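Local coordinates for protein shikimate dehydrogenase (NADP(+)) (Thermus thermophilus, PDB 2D5C) that catalyses the reversible NADPH-linked reduction of 3-dehydroshikimate to shikimate, a step in the chorismate pathway that leads to aromatic amino acids, at residues Val84-Gln89 and Arg241-Leu246; Phe97-Pro102 and Ala237-Leu242; Gly103-Leu108 and Phe133-Ala138; Met231-Gly236 and Gly252-Ala257. One frame throughout, in Å; residues are numbered along the deposited sequence.

Contact 1. Residues Val84-Gln89 and Arg241-Leu246. With SKM ((3R,4S,5R)-3,4,5-trihydroxycyclohex-1-ene-1-carboxylic acid), chain E; SO4 (sulfate ion), chain F.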
loop_
_atom_site.group_PDB
_atom_site.type_symbol
_atom_site.label_atom_id
_atom_site.label_comp_id
_atom_site.label_asym_id
_atom_site.label_seq_id
_atom_site.Cartn_x
_atom_site.Cartn_y
_atom_site.Cartn_z
ATOM N N VAL A 84 8.954 11.940 5.093
ATOM C CA VAL A 84 7.889 10.951 5.045
ATOM C C VAL A 84 7.334 10.825 6.459
ATOM O O VAL A 84 8.092 10.617 7.412
ATOM C CB VAL A 84 8.441 9.581 4.597
ATOM C CG1 VAL A 84 7.460 8.465 4.961
ATOM C CG2 VAL A 84 8.702 9.600 3.077
ATOM N N ASN A 85 6.015 10.951 6.598
ATOM C CA ASN A 85 5.384 10.825 7.913
ATOM C C ASN A 85 4.494 9.580 7.971
ATOM O O ASN A 85 3.988 9.207 9.032
ATOM C CB ASN A 85 4.553 12.074 8.223
ATOM C CG ASN A 85 3.136 11.988 7.679
ATOM O OD1 ASN A 85 2.921 11.681 6.505
ATOM N ND2 ASN A 85 2.159 12.269 8.534
ATOM N N THR A 86 4.308 8.935 6.826
ATOM C CA THR A 86 3.477 7.739 6.767
ATOM C C THR A 86 4.116 6.666 5.893
ATOM O O THR A 86 4.485 6.926 4.743
ATOM C CB THR A 86 2.082 8.070 6.201
ATOM O OG1 THR A 86 1.459 9.064 7.026
ATOM C CG2 THR A 86 1.198 6.815 6.173
ATOM N N VAL A 87 4.256 5.466 6.453
ATOM C CA VAL A 87 4.831 4.342 5.732
ATOM C C VAL A 87 3.828 3.195 5.668
ATOM O O VAL A 87 3.205 2.856 6.674
ATOM C CB VAL A 87 6.128 3.840 6.423
ATOM C CG1 VAL A 87 6.693 2.641 5.658
ATOM C CG2 VAL A 87 7.149 4.974 6.497
ATOM N N LEU A 88 3.663 2.624 4.473
ATOM C CA LEU A 88 2.767 1.483 4.240
ATOM C C LEU A 88 3.631 0.259 3.967
ATOM O O LEU A 88 4.583 0.345 3.195
ATOM C CB LEU A 88 1.880 1.736 3.015
ATOM C CG LEU A 88 1.139 0.534 2.423
ATOM C CD1 LEU A 88 0.150 -0.005 3.438
ATOM C CD2 LEU A 88 0.411 0.949 1.131
ATOM N N GLN A 89 3.308 -0.870 4.601
ATOM C CA GLN A 89 4.055 -2.107 4.379
ATOM C C GLN A 89 3.201 -3.106 3.603
ATOM O O GLN A 89 2.105 -3.478 4.043
ATOM C CB GLN A 89 4.494 -2.722 5.730
ATOM C CG GLN A 89 5.250 -4.069 5.624
ATOM C CD GLN A 89 4.323 -5.277 5.495
ATOM O OE1 GLN A 89 4.368 -6.012 4.508
ATOM N NE2 GLN A 89 3.474 -5.481 6.495
ATOM N N ARG A 241 -6.405 5.957 5.899
ATOM C CA ARG A 241 -7.004 5.609 4.626
ATOM C C ARG A 241 -5.925 5.039 3.715
ATOM O O ARG A 241 -6.191 4.122 2.952
ATOM C CB ARG A 241 -7.675 6.821 3.964
ATOM C CG ARG A 241 -8.440 6.459 2.699
ATOM C CD ARG A 241 -9.138 7.665 2.110
ATOM N NE ARG A 241 -8.188 8.714 1.761
ATOM C CZ ARG A 241 -8.532 9.937 1.367
ATOM N NH1 ARG A 241 -9.813 10.277 1.271
ATOM N NH2 ARG A 241 -7.587 10.820 1.063
ATOM N N LEU A 242 -4.706 5.579 3.775
ATOM C CA LEU A 242 -3.638 5.022 2.940
ATOM C C LEU A 242 -3.418 3.561 3.311
ATOM O O LEU A 242 -3.262 2.707 2.440
ATOM C CB LEU A 242 -2.312 5.768 3.130
ATOM C CG LEU A 242 -2.205 7.207 2.635
ATOM C CD1 LEU A 242 -0.797 7.716 2.887
ATOM C CD2 LEU A 242 -2.541 7.279 1.163
ATOM N N TRP A 243 -3.406 3.272 4.610
ATOM C CA TRP A 243 -3.180 1.909 5.072
ATOM C C TRP A 243 -4.307 0.916 4.801
ATOM O O TRP A 243 -4.042 -0.245 4.510
ATOM C CB TRP A 243 -2.918 1.885 6.584
ATOM C CG TRP A 243 -1.713 2.631 7.021
ATOM C CD1 TRP A 243 -0.520 2.755 6.351
ATOM C CD2 TRP A 243 -1.562 3.350 8.249
ATOM N NE1 TRP A 243 0.359 3.516 7.092
ATOM C CE2 TRP A 243 -0.255 3.893 8.260
ATOM C CE3 TRP A 243 -2.408 3.587 9.346
ATOM C CZ2 TRP A 243 0.227 4.663 9.324
ATOM C CZ3 TRP A 243 -1.922 4.358 10.414
ATOM C CH2 TRP A 243 -0.619 4.884 10.390
ATOM N N THR A 244 -5.557 1.366 4.890
ATOM C CA THR A 244 -6.700 0.455 4.744
ATOM C C THR A 244 -7.693 0.697 3.614
ATOM O O THR A 244 -8.459 -0.205 3.270
ATOM C CB THR A 244 -7.554 0.472 6.014
ATOM O OG1 THR A 244 -8.158 1.771 6.144
ATOM C CG2 THR A 244 -6.707 0.202 7.239
ATOM N N GLY A 245 -7.707 1.913 3.074
ATOM C CA GLY A 245 -8.660 2.252 2.040
ATOM C C GLY A 245 -9.908 2.842 2.687
ATOM O O GLY A 245 -10.865 3.196 2.008
ATOM N N LEU A 246 -9.893 2.955 4.013
ATOM C CA LEU A 246 -11.035 3.500 4.754
ATOM C C LEU A 246 -10.670 4.811 5.439
ATOM O O LEU A 246 -9.592 4.928 6.009
ATOM C CB LEU A 246 -11.500 2.495 5.814
ATOM C CG LEU A 246 -12.047 1.157 5.299
ATOM C CD1 LEU A 246 -12.264 0.207 6.459
ATOM C CD2 LEU A 246 -13.336 1.397 4.544
HETATM O O12 SKM E . 3.208 13.582 10.994
HETATM C C8 SKM E . 2.722 13.290 12.312
HETATM C C6 SKM E . 3.010 11.802 12.653
HETATM O O7 SKM E . 2.363 10.971 11.690
HETATM C C5 SKM E . 2.493 11.440 14.070
HETATM C C4 SKM E . 2.713 12.556 15.092
HETATM C C1 SKM E . 2.464 12.239 16.523
HETATM O O2 SKM E . 2.068 11.000 16.871
HETATM O O3 SKM E . 2.618 13.090 17.388
HETATM C C10 SKM E . 3.112 13.789 14.767
HETATM C C9 SKM E . 3.407 14.230 13.349
HETATM O O11 SKM E . 4.830 14.205 13.150
HETATM S S SO4 F . -5.850 7.632 -0.928
HETATM O O1 SO4 F . -5.647 7.288 0.643
HETATM O O2 SO4 F . -5.195 6.544 -1.625
HETATM O O3 SO4 F . -7.124 7.725 -1.205
HETATM O O4 SO4 F . -5.086 8.842 -1.102
#
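The end of helix 229-244 lies against strand 86-90, with Leu-88 CA and Trp-243 CA 6.0 Å apart, and a classic beta bulge sets Asn-85 and Thr-86 opposite Phe-97 alone. This is helix-on-sheet packing against the mixed sheet of the substrate-binding domain. Trp-243 carries it: with CG anti to the carbonyl carbon (chi1 -62°), the indole reaches the strand and NE1 donates to Val-87 O at 3.0 Å. That bond is bent (139°), and NE1 sits above the carbonyl plane, 54° out of it. Thr-86 CG2, anti to its backbone N, meets Trp-243 NE1 obliquely at 3.5 Å and Leu-242 CD1 at 3.9 Å. Leu-88 CD1 lies at the indole edge, 4.1 Å from Trp-243 CD1. An alanine in place of Trp-243 would remove the indole, with its bond to Val-87 O and stack on Phe-4, and would probably loosen the helix end from the strand. Before the strand, Asn-85 ND2 donates to shikimate O12 at 3.0 Å, and weakly to O7 at 3.4 Å.

Contact 2. Residues Phe97-Pro102 and Ala237-Leu242. With SKM ((3R,4S,5R)-3,4,5-trihydroxycyclohex-1-ene-1-carboxylic acid), chain E; SO4 (sulfate ion), chain F.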
loop_
_atom_site.group_PDB
_atom_site.type_symbol
_atom_site.label_atom_id
_atom_site.label_comp_id
_atom_site.label_asym_id
_atom_site.label_seq_id
_atom_site.Cartn_x
_atom_site.Cartn_y
_atom_site.Cartn_z
ATOM N N PHE A 97 4.901 8.068 2.236
ATOM C CA PHE A 97 4.005 9.137 1.820
ATOM C C PHE A 97 4.074 10.265 2.825
ATOM O O PHE A 97 4.668 10.128 3.891
ATOM C CB PHE A 97 2.550 8.664 1.780
ATOM C CG PHE A 97 2.320 7.460 0.928
ATOM C CD1 PHE A 97 2.569 6.184 1.418
ATOM C CD2 PHE A 97 1.835 7.601 -0.370
ATOM C CE1 PHE A 97 2.334 5.051 0.622
ATOM C CE2 PHE A 97 1.600 6.487 -1.165
ATOM C CZ PHE A 97 1.850 5.209 -0.665
ATOM N N ASN A 98 3.447 11.379 2.491
ATOM C CA ASN A 98 3.426 12.486 3.433
ATOM C C ASN A 98 2.004 12.965 3.564
ATOM O O ASN A 98 1.462 13.545 2.625
ATOM C CB ASN A 98 4.298 13.643 2.959
ATOM C CG ASN A 98 4.408 14.744 4.016
ATOM O OD1 ASN A 98 3.411 15.379 4.379
ATOM N ND2 ASN A 98 5.613 14.960 4.514
ATOM N N THR A 99 1.385 12.699 4.716
ATOM C CA THR A 99 0.025 13.166 4.908
ATOM C C THR A 99 -0.028 14.484 5.681
ATOM O O THR A 99 -1.103 15.022 5.873
ATOM C CB THR A 99 -0.848 12.101 5.610
ATOM O OG1 THR A 99 -0.363 11.878 6.942
ATOM C CG2 THR A 99 -0.804 10.790 4.820
ATOM N N ASP A 100 1.128 15.005 6.106
ATOM C CA ASP A 100 1.155 16.295 6.816
ATOM C C ASP A 100 0.696 17.397 5.875
ATOM O O ASP A 100 -0.060 18.289 6.271
ATOM C CB ASP A 100 2.565 16.659 7.315
ATOM C CG ASP A 100 3.016 15.831 8.501
ATOM O OD1 ASP A 100 2.236 15.657 9.468
ATOM O OD2 ASP A 100 4.175 15.364 8.483
ATOM N N ALA A 101 1.144 17.352 4.619
ATOM C CA ALA A 101 0.755 18.393 3.662
ATOM C C ALA A 101 -0.753 18.435 3.369
ATOM O O ALA A 101 -1.398 19.458 3.579
ATOM C CB ALA A 101 1.558 18.246 2.351
ATOM N N PRO A 102 -1.339 17.330 2.874
ATOM C CA PRO A 102 -2.779 17.369 2.598
ATOM C C PRO A 102 -3.604 17.556 3.879
ATOM O O PRO A 102 -4.661 18.185 3.857
ATOM C CB PRO A 102 -3.037 16.023 1.920
ATOM C CG PRO A 102 -1.964 15.138 2.501
ATOM C CD PRO A 102 -0.763 16.039 2.467
ATOM N N ALA A 237 -6.027 10.700 9.889
ATOM C CA ALA A 237 -7.128 10.066 9.160
ATOM C C ALA A 237 -6.677 9.707 7.751
ATOM O O ALA A 237 -7.001 8.639 7.226
ATOM C CB ALA A 237 -8.334 11.003 9.084
ATOM N N LEU A 238 -5.923 10.613 7.139
ATOM C CA LEU A 238 -5.429 10.362 5.789
ATOM C C LEU A 238 -4.458 9.197 5.763
ATOM O O LEU A 238 -4.436 8.426 4.797
ATOM C CB LEU A 238 -4.752 11.612 5.222
ATOM C CG LEU A 238 -5.688 12.783 4.941
ATOM C CD1 LEU A 238 -4.868 13.973 4.473
ATOM C CD2 LEU A 238 -6.717 12.402 3.898
ATOM N N ALA A 239 -3.652 9.055 6.806
ATOM C CA ALA A 239 -2.697 7.946 6.847
ATOM C C ALA A 239 -3.463 6.635 6.995
ATOM O O ALA A 239 -3.118 5.620 6.384
ATOM C CB ALA A 239 -1.720 8.112 8.017
ATOM N N PHE A 240 -4.505 6.655 7.822
ATOM C CA PHE A 240 -5.313 5.457 8.027
ATOM C C PHE A 240 -5.955 5.003 6.712
ATOM O O PHE A 240 -6.049 3.801 6.440
ATOM C CB PHE A 240 -6.402 5.719 9.076
ATOM C CG PHE A 240 -6.986 4.465 9.652
ATOM C CD1 PHE A 240 -6.525 3.961 10.862
ATOM C CD2 PHE A 240 -7.981 3.773 8.961
ATOM C CE1 PHE A 240 -7.050 2.769 11.389
ATOM C CE2 PHE A 240 -8.510 2.593 9.468
ATOM C CZ PHE A 240 -8.045 2.088 10.685
ATOM N N ARG A 241 -6.405 5.957 5.899
ATOM C CA ARG A 241 -7.004 5.609 4.626
ATOM C C ARG A 241 -5.925 5.039 3.715
ATOM O O ARG A 241 -6.191 4.122 2.952
ATOM C CB ARG A 241 -7.675 6.821 3.964
ATOM C CG ARG A 241 -8.440 6.459 2.699
ATOM C CD ARG A 241 -9.138 7.665 2.110
ATOM N NE ARG A 241 -8.188 8.714 1.761
ATOM C CZ ARG A 241 -8.532 9.937 1.367
ATOM N NH1 ARG A 241 -9.813 10.277 1.271
ATOM N NH2 ARG A 241 -7.587 10.820 1.063
ATOM N N LEU A 242 -4.706 5.579 3.775
ATOM C CA LEU A 242 -3.638 5.022 2.940
ATOM C C LEU A 242 -3.418 3.561 3.311
ATOM O O LEU A 242 -3.262 2.707 2.440
ATOM C CB LEU A 242 -2.312 5.768 3.130
ATOM C CG LEU A 242 -2.205 7.207 2.635
ATOM C CD1 LEU A 242 -0.797 7.716 2.887
ATOM C CD2 LEU A 242 -2.541 7.279 1.163
HETATM O O12 SKM E . 3.208 13.582 10.994
HETATM C C8 SKM E . 2.722 13.290 12.312
HETATM C C6 SKM E . 3.010 11.802 12.653
HETATM O O7 SKM E . 2.363 10.971 11.690
HETATM C C5 SKM E . 2.493 11.440 14.070
HETATM C C4 SKM E . 2.713 12.556 15.092
HETATM C C1 SKM E . 2.464 12.239 16.523
HETATM O O2 SKM E . 2.068 11.000 16.871
HETATM O O3 SKM E . 2.618 13.090 17.388
HETATM C C10 SKM E . 3.112 13.789 14.767
HETATM C C9 SKM E . 3.407 14.230 13.349
HETATM O O11 SKM E . 4.830 14.205 13.150
HETATM S S SO4 F . -5.850 7.632 -0.928
HETATM O O1 SO4 F . -5.647 7.288 0.643
HETATM O O2 SO4 F . -5.195 6.544 -1.625
HETATM O O3 SO4 F . -7.124 7.725 -1.205
HETATM O O4 SO4 F . -5.086 8.842 -1.102
#
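A sulfate, probably from the crystallisation liquor, puts O3 over one face of the Arg-241 guanidinium, 3.7 Å from Arg-241 CZ, while NE donates to sulfate O1 at 3.1 Å. Leu-242 CD1 lies oblique to the Phe-97 ring, 3.7 Å from Phe-97 CG, and that ring meets Trp-73 with planes at about 55°. Leu-242 CD1 also reaches Thr-99 CG2 tip to tip at 3.6 Å. Thr-99 holds OG1 in the crowded position between its backbone N and carbonyl carbon (chi1 65°), which leaves CG2 beside the N; OG1 is hydrogen-bonded to Gln-235 O. The Leu-238 and Pro-102 side chains cross obliquely, Leu-238 CD1 3.7 Å from Pro-102 CG. No hydrogen bond joins the two segments; the closest pairs are carbon on carbon. Asn-98 OD1 caps helix 100-110, accepting from Ala-101 N at 3.0 Å nearly along its C=O axis. Asp-100 OD1 accepts from shikimate O12 at 2.8 Å, and OD2 forms a salt bridge with Lys-64, the proton acceptor: the Lys-Asp pair characteristic of the shikimate dehydrogenase active site.

Contact 3. Residues Gly103-Leu108 and Phe133-Ala138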
loop_
_atom_site.group_PDB
_atom_site.type_symbol
_atom_site.label_atom_id
_atom_site.label_comp_id
_atom_site.label_asym_id
_atom_site.label_seq_id
_atom_site.Cartn_x
_atom_site.Cartn_y
_atom_site.Cartn_z
ATOM N N GLY A 103 -3.101 17.020 4.983
ATOM C CA GLY A 103 -3.798 17.148 6.256
ATOM C C GLY A 103 -3.898 18.605 6.668
ATOM O O GLY A 103 -4.917 19.066 7.191
ATOM N N PHE A 104 -2.829 19.353 6.423
ATOM C CA PHE A 104 -2.821 20.770 6.775
ATOM C C PHE A 104 -3.925 21.552 6.034
ATOM O O PHE A 104 -4.662 22.331 6.636
ATOM C CB PHE A 104 -1.444 21.359 6.465
ATOM C CG PHE A 104 -1.334 22.813 6.781
ATOM C CD1 PHE A 104 -1.156 23.237 8.091
ATOM C CD2 PHE A 104 -1.426 23.757 5.771
ATOM C CE1 PHE A 104 -1.073 24.594 8.387
ATOM C CE2 PHE A 104 -1.347 25.110 6.059
ATOM C CZ PHE A 104 -1.168 25.525 7.372
ATOM N N LEU A 105 -4.050 21.342 4.725
ATOM C CA LEU A 105 -5.074 22.032 3.952
ATOM C C LEU A 105 -6.484 21.640 4.417
ATOM O O LEU A 105 -7.368 22.491 4.495
ATOM C CB LEU A 105 -4.909 21.733 2.450
ATOM C CG LEU A 105 -3.653 22.293 1.774
ATOM C CD1 LEU A 105 -3.653 21.967 0.272
ATOM C CD2 LEU A 105 -3.614 23.798 1.979
ATOM N N GLU A 106 -6.683 20.365 4.744
ATOM C CA GLU A 106 -7.997 19.910 5.206
ATOM C C GLU A 106 -8.316 20.576 6.544
ATOM O O GLU A 106 -9.447 21.017 6.772
ATOM C CB GLU A 106 -8.013 18.390 5.389
ATOM C CG GLU A 106 -7.697 17.571 4.137
ATOM C CD GLU A 106 -8.857 17.499 3.155
ATOM O OE1 GLU A 106 -8.877 16.545 2.349
ATOM O OE2 GLU A 106 -9.738 18.387 3.180
ATOM N N ALA A 107 -7.315 20.652 7.420
ATOM C CA ALA A 107 -7.488 21.278 8.736
ATOM C C ALA A 107 -7.831 22.759 8.591
ATOM O O ALA A 107 -8.693 23.278 9.309
ATOM C CB ALA A 107 -6.221 21.107 9.575
ATOM N N LEU A 108 -7.173 23.449 7.660
ATOM C CA LEU A 108 -7.457 24.866 7.440
ATOM C C LEU A 108 -8.923 25.067 7.082
ATOM O O LEU A 108 -9.581 25.950 7.623
ATOM C CB LEU A 108 -6.600 25.444 6.308
ATOM C CG LEU A 108 -5.136 25.825 6.526
ATOM C CD1 LEU A 108 -4.706 26.711 5.354
ATOM C CD2 LEU A 108 -4.966 26.608 7.835
ATOM N N PHE A 133 4.752 23.278 1.103
ATOM C CA PHE A 133 4.346 22.519 -0.077
ATOM C C PHE A 133 2.829 22.557 -0.256
ATOM O O PHE A 133 2.319 22.770 -1.359
ATOM C CB PHE A 133 4.811 21.066 0.051
ATOM C CG PHE A 133 4.467 20.204 -1.142
ATOM C CD1 PHE A 133 3.211 19.617 -1.259
ATOM C CD2 PHE A 133 5.402 19.994 -2.151
ATOM C CE1 PHE A 133 2.895 18.832 -2.367
ATOM C CE2 PHE A 133 5.089 19.208 -3.260
ATOM C CZ PHE A 133 3.831 18.632 -3.358
ATOM N N ALA A 134 2.107 22.363 0.839
ATOM C CA ALA A 134 0.655 22.380 0.799
ATOM C C ALA A 134 0.107 23.754 0.419
ATOM O O ALA A 134 -0.809 23.856 -0.412
ATOM C CB ALA A 134 0.103 21.952 2.151
ATOM N N LEU A 135 0.650 24.817 1.017
ATOM C CA LEU A 135 0.172 26.161 0.709
ATOM C C LEU A 135 0.500 26.527 -0.728
ATOM O O LEU A 135 -0.238 27.279 -1.361
ATOM C CB LEU A 135 0.796 27.190 1.649
ATOM C CG LEU A 135 0.384 27.050 3.109
ATOM C CD1 LEU A 135 1.164 28.043 3.944
ATOM C CD2 LEU A 135 -1.114 27.298 3.241
ATOM N N ARG A 136 1.606 25.991 -1.245
ATOM C CA ARG A 136 1.992 26.273 -2.634
ATOM C C ARG A 136 0.991 25.576 -3.556
ATOM O O ARG A 136 0.541 26.138 -4.568
ATOM C CB ARG A 136 3.408 25.745 -2.933
ATOM C CG ARG A 136 3.888 26.111 -4.360
ATOM C CD ARG A 136 5.183 25.397 -4.775
ATOM N NE ARG A 136 5.000 23.960 -4.991
ATOM C CZ ARG A 136 5.834 23.202 -5.700
ATOM N NH1 ARG A 136 6.905 23.747 -6.263
ATOM N NH2 ARG A 136 5.601 21.898 -5.852
ATOM N N GLU A 137 0.641 24.348 -3.197
ATOM C CA GLU A 137 -0.288 23.551 -3.987
ATOM C C GLU A 137 -1.654 24.220 -4.023
ATOM O O GLU A 137 -2.373 24.145 -5.032
ATOM C CB GLU A 137 -0.396 22.146 -3.397
ATOM C CG GLU A 137 -1.393 21.237 -4.101
ATOM C CD GLU A 137 -1.304 19.802 -3.611
ATOM O OE1 GLU A 137 -0.988 19.601 -2.419
ATOM O OE2 GLU A 137 -1.560 18.878 -4.414
ATOM N N ALA A 138 -2.006 24.872 -2.917
ATOM C CA ALA A 138 -3.288 25.571 -2.811
ATOM C C ALA A 138 -3.291 26.884 -3.588
ATOM O O ALA A 138 -4.304 27.589 -3.641
ATOM C CB ALA A 138 -3.616 25.828 -1.346
#
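Ala-134 O, the polar atom closest to the facing segment, is gripped by one hydrogen bond, from Ala-138 N at 3.0 Å. Leu-105 covers it from across the seam, with CD1 at 3.5 Å and CD2 at 3.7 Å from Ala-134 O. No hydrogen bond crosses between the helices, whose short axes approach to 9.5 Å at 65°. Leu-105, with CG anti to the carbonyl carbon (chi1 -67°), also puts CG 3.8 Å from Ala-134 CB and CD2 3.9 Å from Ala-138 CB. Helix 126-137 follows strand 119-122 and the glycine-rich NADP(+)-binding turn of the Rossmann fold, and helix 100-110 packs across it. An alanine in place of Leu-105 would take away both methyls over Ala-134 O and would probably loosen the seam against Ala-134 and Ala-138. Deeper in, the Phe-104 ring turns its edge to Leu-135, whose CD2 lies near the ring plane, 3.6 Å from Phe-104 CE2. These two side chains also touch strand 174-177 of the parallel sheet, Phe-104 at Val-176 and Leu-135 at Leu-174.

Contact 4. Residues Met231-Gly236 and Gly252-Ala257. With SKM ((3R,4S,5R)-3,4,5-trihydroxycyclohex-1-ene-1-carboxylic acid), chain E.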
loop_
_atom_site.group_PDB
_atom_site.type_symbol
_atom_site.label_atom_id
_atom_site.label_comp_id
_atom_site.label_asym_id
_atom_site.label_seq_id
_atom_site.Cartn_x
_atom_site.Cartn_y
_atom_site.Cartn_z
ATOM N N MET A 231 -4.854 19.593 12.420
ATOM C CA MET A 231 -3.891 19.033 11.464
ATOM C C MET A 231 -3.471 17.635 11.916
ATOM O O MET A 231 -3.320 16.725 11.099
ATOM C CB MET A 231 -2.641 19.914 11.359
ATOM C CG MET A 231 -1.611 19.402 10.351
ATOM S SD MET A 231 -0.187 20.516 10.218
ATOM C CE MET A 231 0.989 19.492 9.297
ATOM N N LEU A 232 -3.278 17.462 13.221
ATOM C CA LEU A 232 -2.871 16.162 13.742
ATOM C C LEU A 232 -3.912 15.104 13.371
ATOM O O LEU A 232 -3.572 14.000 12.928
ATOM C CB LEU A 232 -2.714 16.227 15.268
ATOM C CG LEU A 232 -2.261 14.937 15.961
ATOM C CD1 LEU A 232 -0.893 14.533 15.454
ATOM C CD2 LEU A 232 -2.217 15.154 17.474
ATOM N N ALA A 233 -5.180 15.458 13.542
ATOM C CA ALA A 233 -6.291 14.550 13.246
ATOM C C ALA A 233 -6.431 14.232 11.764
ATOM O O ALA A 233 -6.684 13.081 11.388
ATOM C CB ALA A 233 -7.594 15.137 13.758
ATOM N N TRP A 234 -6.284 15.245 10.918
ATOM C CA TRP A 234 -6.402 15.021 9.486
ATOM C C TRP A 234 -5.230 14.240 8.899
ATOM O O TRP A 234 -5.440 13.334 8.083
ATOM C CB TRP A 234 -6.580 16.354 8.758
ATOM C CG TRP A 234 -8.011 16.701 8.588
ATOM C CD1 TRP A 234 -8.735 17.597 9.321
ATOM C CD2 TRP A 234 -8.916 16.124 7.647
ATOM N NE1 TRP A 234 -10.039 17.615 8.889
ATOM C CE2 TRP A 234 -10.180 16.720 7.862
ATOM C CE3 TRP A 234 -8.783 15.156 6.639
ATOM C CZ2 TRP A 234 -11.303 16.385 7.108
ATOM C CZ3 TRP A 234 -9.899 14.820 5.890
ATOM C CH2 TRP A 234 -11.147 15.436 6.127
ATOM N N GLN A 235 -4.001 14.568 9.291
ATOM C CA GLN A 235 -2.886 13.807 8.741
ATOM C C GLN A 235 -3.025 12.348 9.173
ATOM O O GLN A 235 -2.655 11.429 8.428
ATOM C CB GLN A 235 -1.531 14.402 9.164
ATOM C CG GLN A 235 -1.165 14.319 10.655
ATOM C CD GLN A 235 -0.718 12.939 11.103
ATOM O OE1 GLN A 235 0.019 12.241 10.392
ATOM N NE2 GLN A 235 -1.138 12.543 12.306
ATOM N N GLY A 236 -3.592 12.138 10.367
ATOM C CA GLY A 236 -3.790 10.788 10.867
ATOM C C GLY A 236 -4.886 10.053 10.108
ATOM O O GLY A 236 -4.702 8.892 9.727
ATOM N N GLY A 252 -13.734 13.027 14.819
ATOM C CA GLY A 252 -13.744 12.058 15.897
ATOM C C GLY A 252 -12.334 11.829 16.403
ATOM O O GLY A 252 -12.098 11.700 17.602
ATOM N N MET A 253 -11.380 11.768 15.480
ATOM C CA MET A 253 -10.000 11.573 15.871
ATOM C C MET A 253 -9.472 12.803 16.610
ATOM O O MET A 253 -8.653 12.681 17.518
ATOM C CB MET A 253 -9.143 11.278 14.633
ATOM C CG MET A 253 -9.465 9.916 14.027
ATOM S SD MET A 253 -8.519 9.543 12.522
ATOM C CE MET A 253 -6.888 9.443 13.218
ATOM N N GLU A 254 -9.943 13.983 16.229
ATOM C CA GLU A 254 -9.486 15.207 16.879
ATOM C C GLU A 254 -9.957 15.181 18.326
ATOM O O GLU A 254 -9.180 15.427 19.253
ATOM C CB GLU A 254 -10.057 16.439 16.182
ATOM C CG GLU A 254 -9.375 17.734 16.599
ATOM C CD GLU A 254 -10.110 18.959 16.110
ATOM O OE1 GLU A 254 -10.562 18.959 14.944
ATOM O OE2 GLU A 254 -10.227 19.925 16.891
ATOM N N GLU A 255 -11.233 14.859 18.502
ATOM C CA GLU A 255 -11.836 14.782 19.827
ATOM C C GLU A 255 -11.095 13.788 20.712
ATOM O O GLU A 255 -10.894 14.029 21.901
ATOM C CB GLU A 255 -13.306 14.376 19.704
ATOM C CG GLU A 255 -14.040 14.262 21.029
ATOM C CD GLU A 255 -13.823 15.473 21.918
ATOM O OE1 GLU A 255 -13.876 16.609 21.397
ATOM O OE2 GLU A 255 -13.609 15.288 23.137
ATOM N N ALA A 256 -10.670 12.675 20.119
ATOM C CA ALA A 256 -9.948 11.641 20.845
ATOM C C ALA A 256 -8.575 12.119 21.316
ATOM O O ALA A 256 -8.114 11.742 22.393
ATOM C CB ALA A 256 -9.796 10.400 19.963
ATOM N N ALA A 257 -7.912 12.937 20.504
ATOM C CA ALA A 257 -6.591 13.439 20.872
ATOM C C ALA A 257 -6.729 14.483 21.967
ATOM O O ALA A 257 -5.890 14.581 22.868
ATOM C CB ALA A 257 -5.898 14.053 19.659
HETATM O O12 SKM E . 3.208 13.582 10.994
HETATM C C8 SKM E . 2.722 13.290 12.312
HETATM C C6 SKM E . 3.010 11.802 12.653
HETATM O O7 SKM E . 2.363 10.971 11.690
HETATM C C5 SKM E . 2.493 11.440 14.070
HETATM C C4 SKM E . 2.713 12.556 15.092
HETATM C C1 SKM E . 2.464 12.239 16.523
HETATM O O2 SKM E . 2.068 11.000 16.871
HETATM O O3 SKM E . 2.618 13.090 17.388
HETATM C C10 SKM E . 3.112 13.789 14.767
HETATM C C9 SKM E . 3.407 14.230 13.349
HETATM O O11 SKM E . 4.830 14.205 13.150
#
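Met-253 lays its terminal methyl against the backbone of the neighbouring helix, with CE 3.7 Å from Gly-236 C and 4.1 Å from Ala-233 O. The two helices form a C-terminal pair, 229-244 followed by 250-260, whose short axes approach to 8.3 Å with their directions 128° apart, nearer antiparallel than parallel. Small residues at Ala-233 and Gly-236 are consistent with this closeness. Ala-233 CB points into the partner helix and sits 3.6 Å from Glu-254 N, so that it rests on the partner's backbone as well as on Glu-254 CB, while a CB on Gly-236 would come tight against Met-253 CE. The methionine reaches that place because CG stands anti to its carbonyl carbon and the chain bends only at its last torsion (chi3 66°). Leu-232 CD2 adds a looser contact to Ala-257 CB at 4.4 Å. Glu-254 sends OE2 to a salt bridge with Arg-258. Leu-232 works both ways, for CD1 approaches the shikimate ring, while Gln-235, whose CB points away from the partner helix, accepts through OE1 from shikimate O7 at 3.0 Å. The Gln-235 amide is held in place from its other end, for NE2 donates to Leu-232 O at 2.9 Å (144°), lying in the carbonyl plane on a lone pair of an oxygen that also accepts from Gly-236 N.

Helix 229-244 takes part in contacts 1, 2 and 4, presenting its end to the bulged strand, the overlapping stretch before it to residues 97-102, and an earlier turn to the last helix. Contact 3 belongs to helix 100-110, shared with contact 2, and packs against the nucleotide-binding fold. Contacts 1, 2 and 4 are buried and each supplies a residue to the shikimate pocket; contact 3 is partly buried. Contact 1 alone has a hydrogen bond between its segments; the others meet by packing of side chains on side chains and backbone. Hydrogen bonds tie neighbours together: Thr-99 N to Asn-85 OD1 links contacts 1 and 2, Thr-99 OG1 to Gln-235 O links 2 and 4. Contacts 1 and 2 also reach the second subunit.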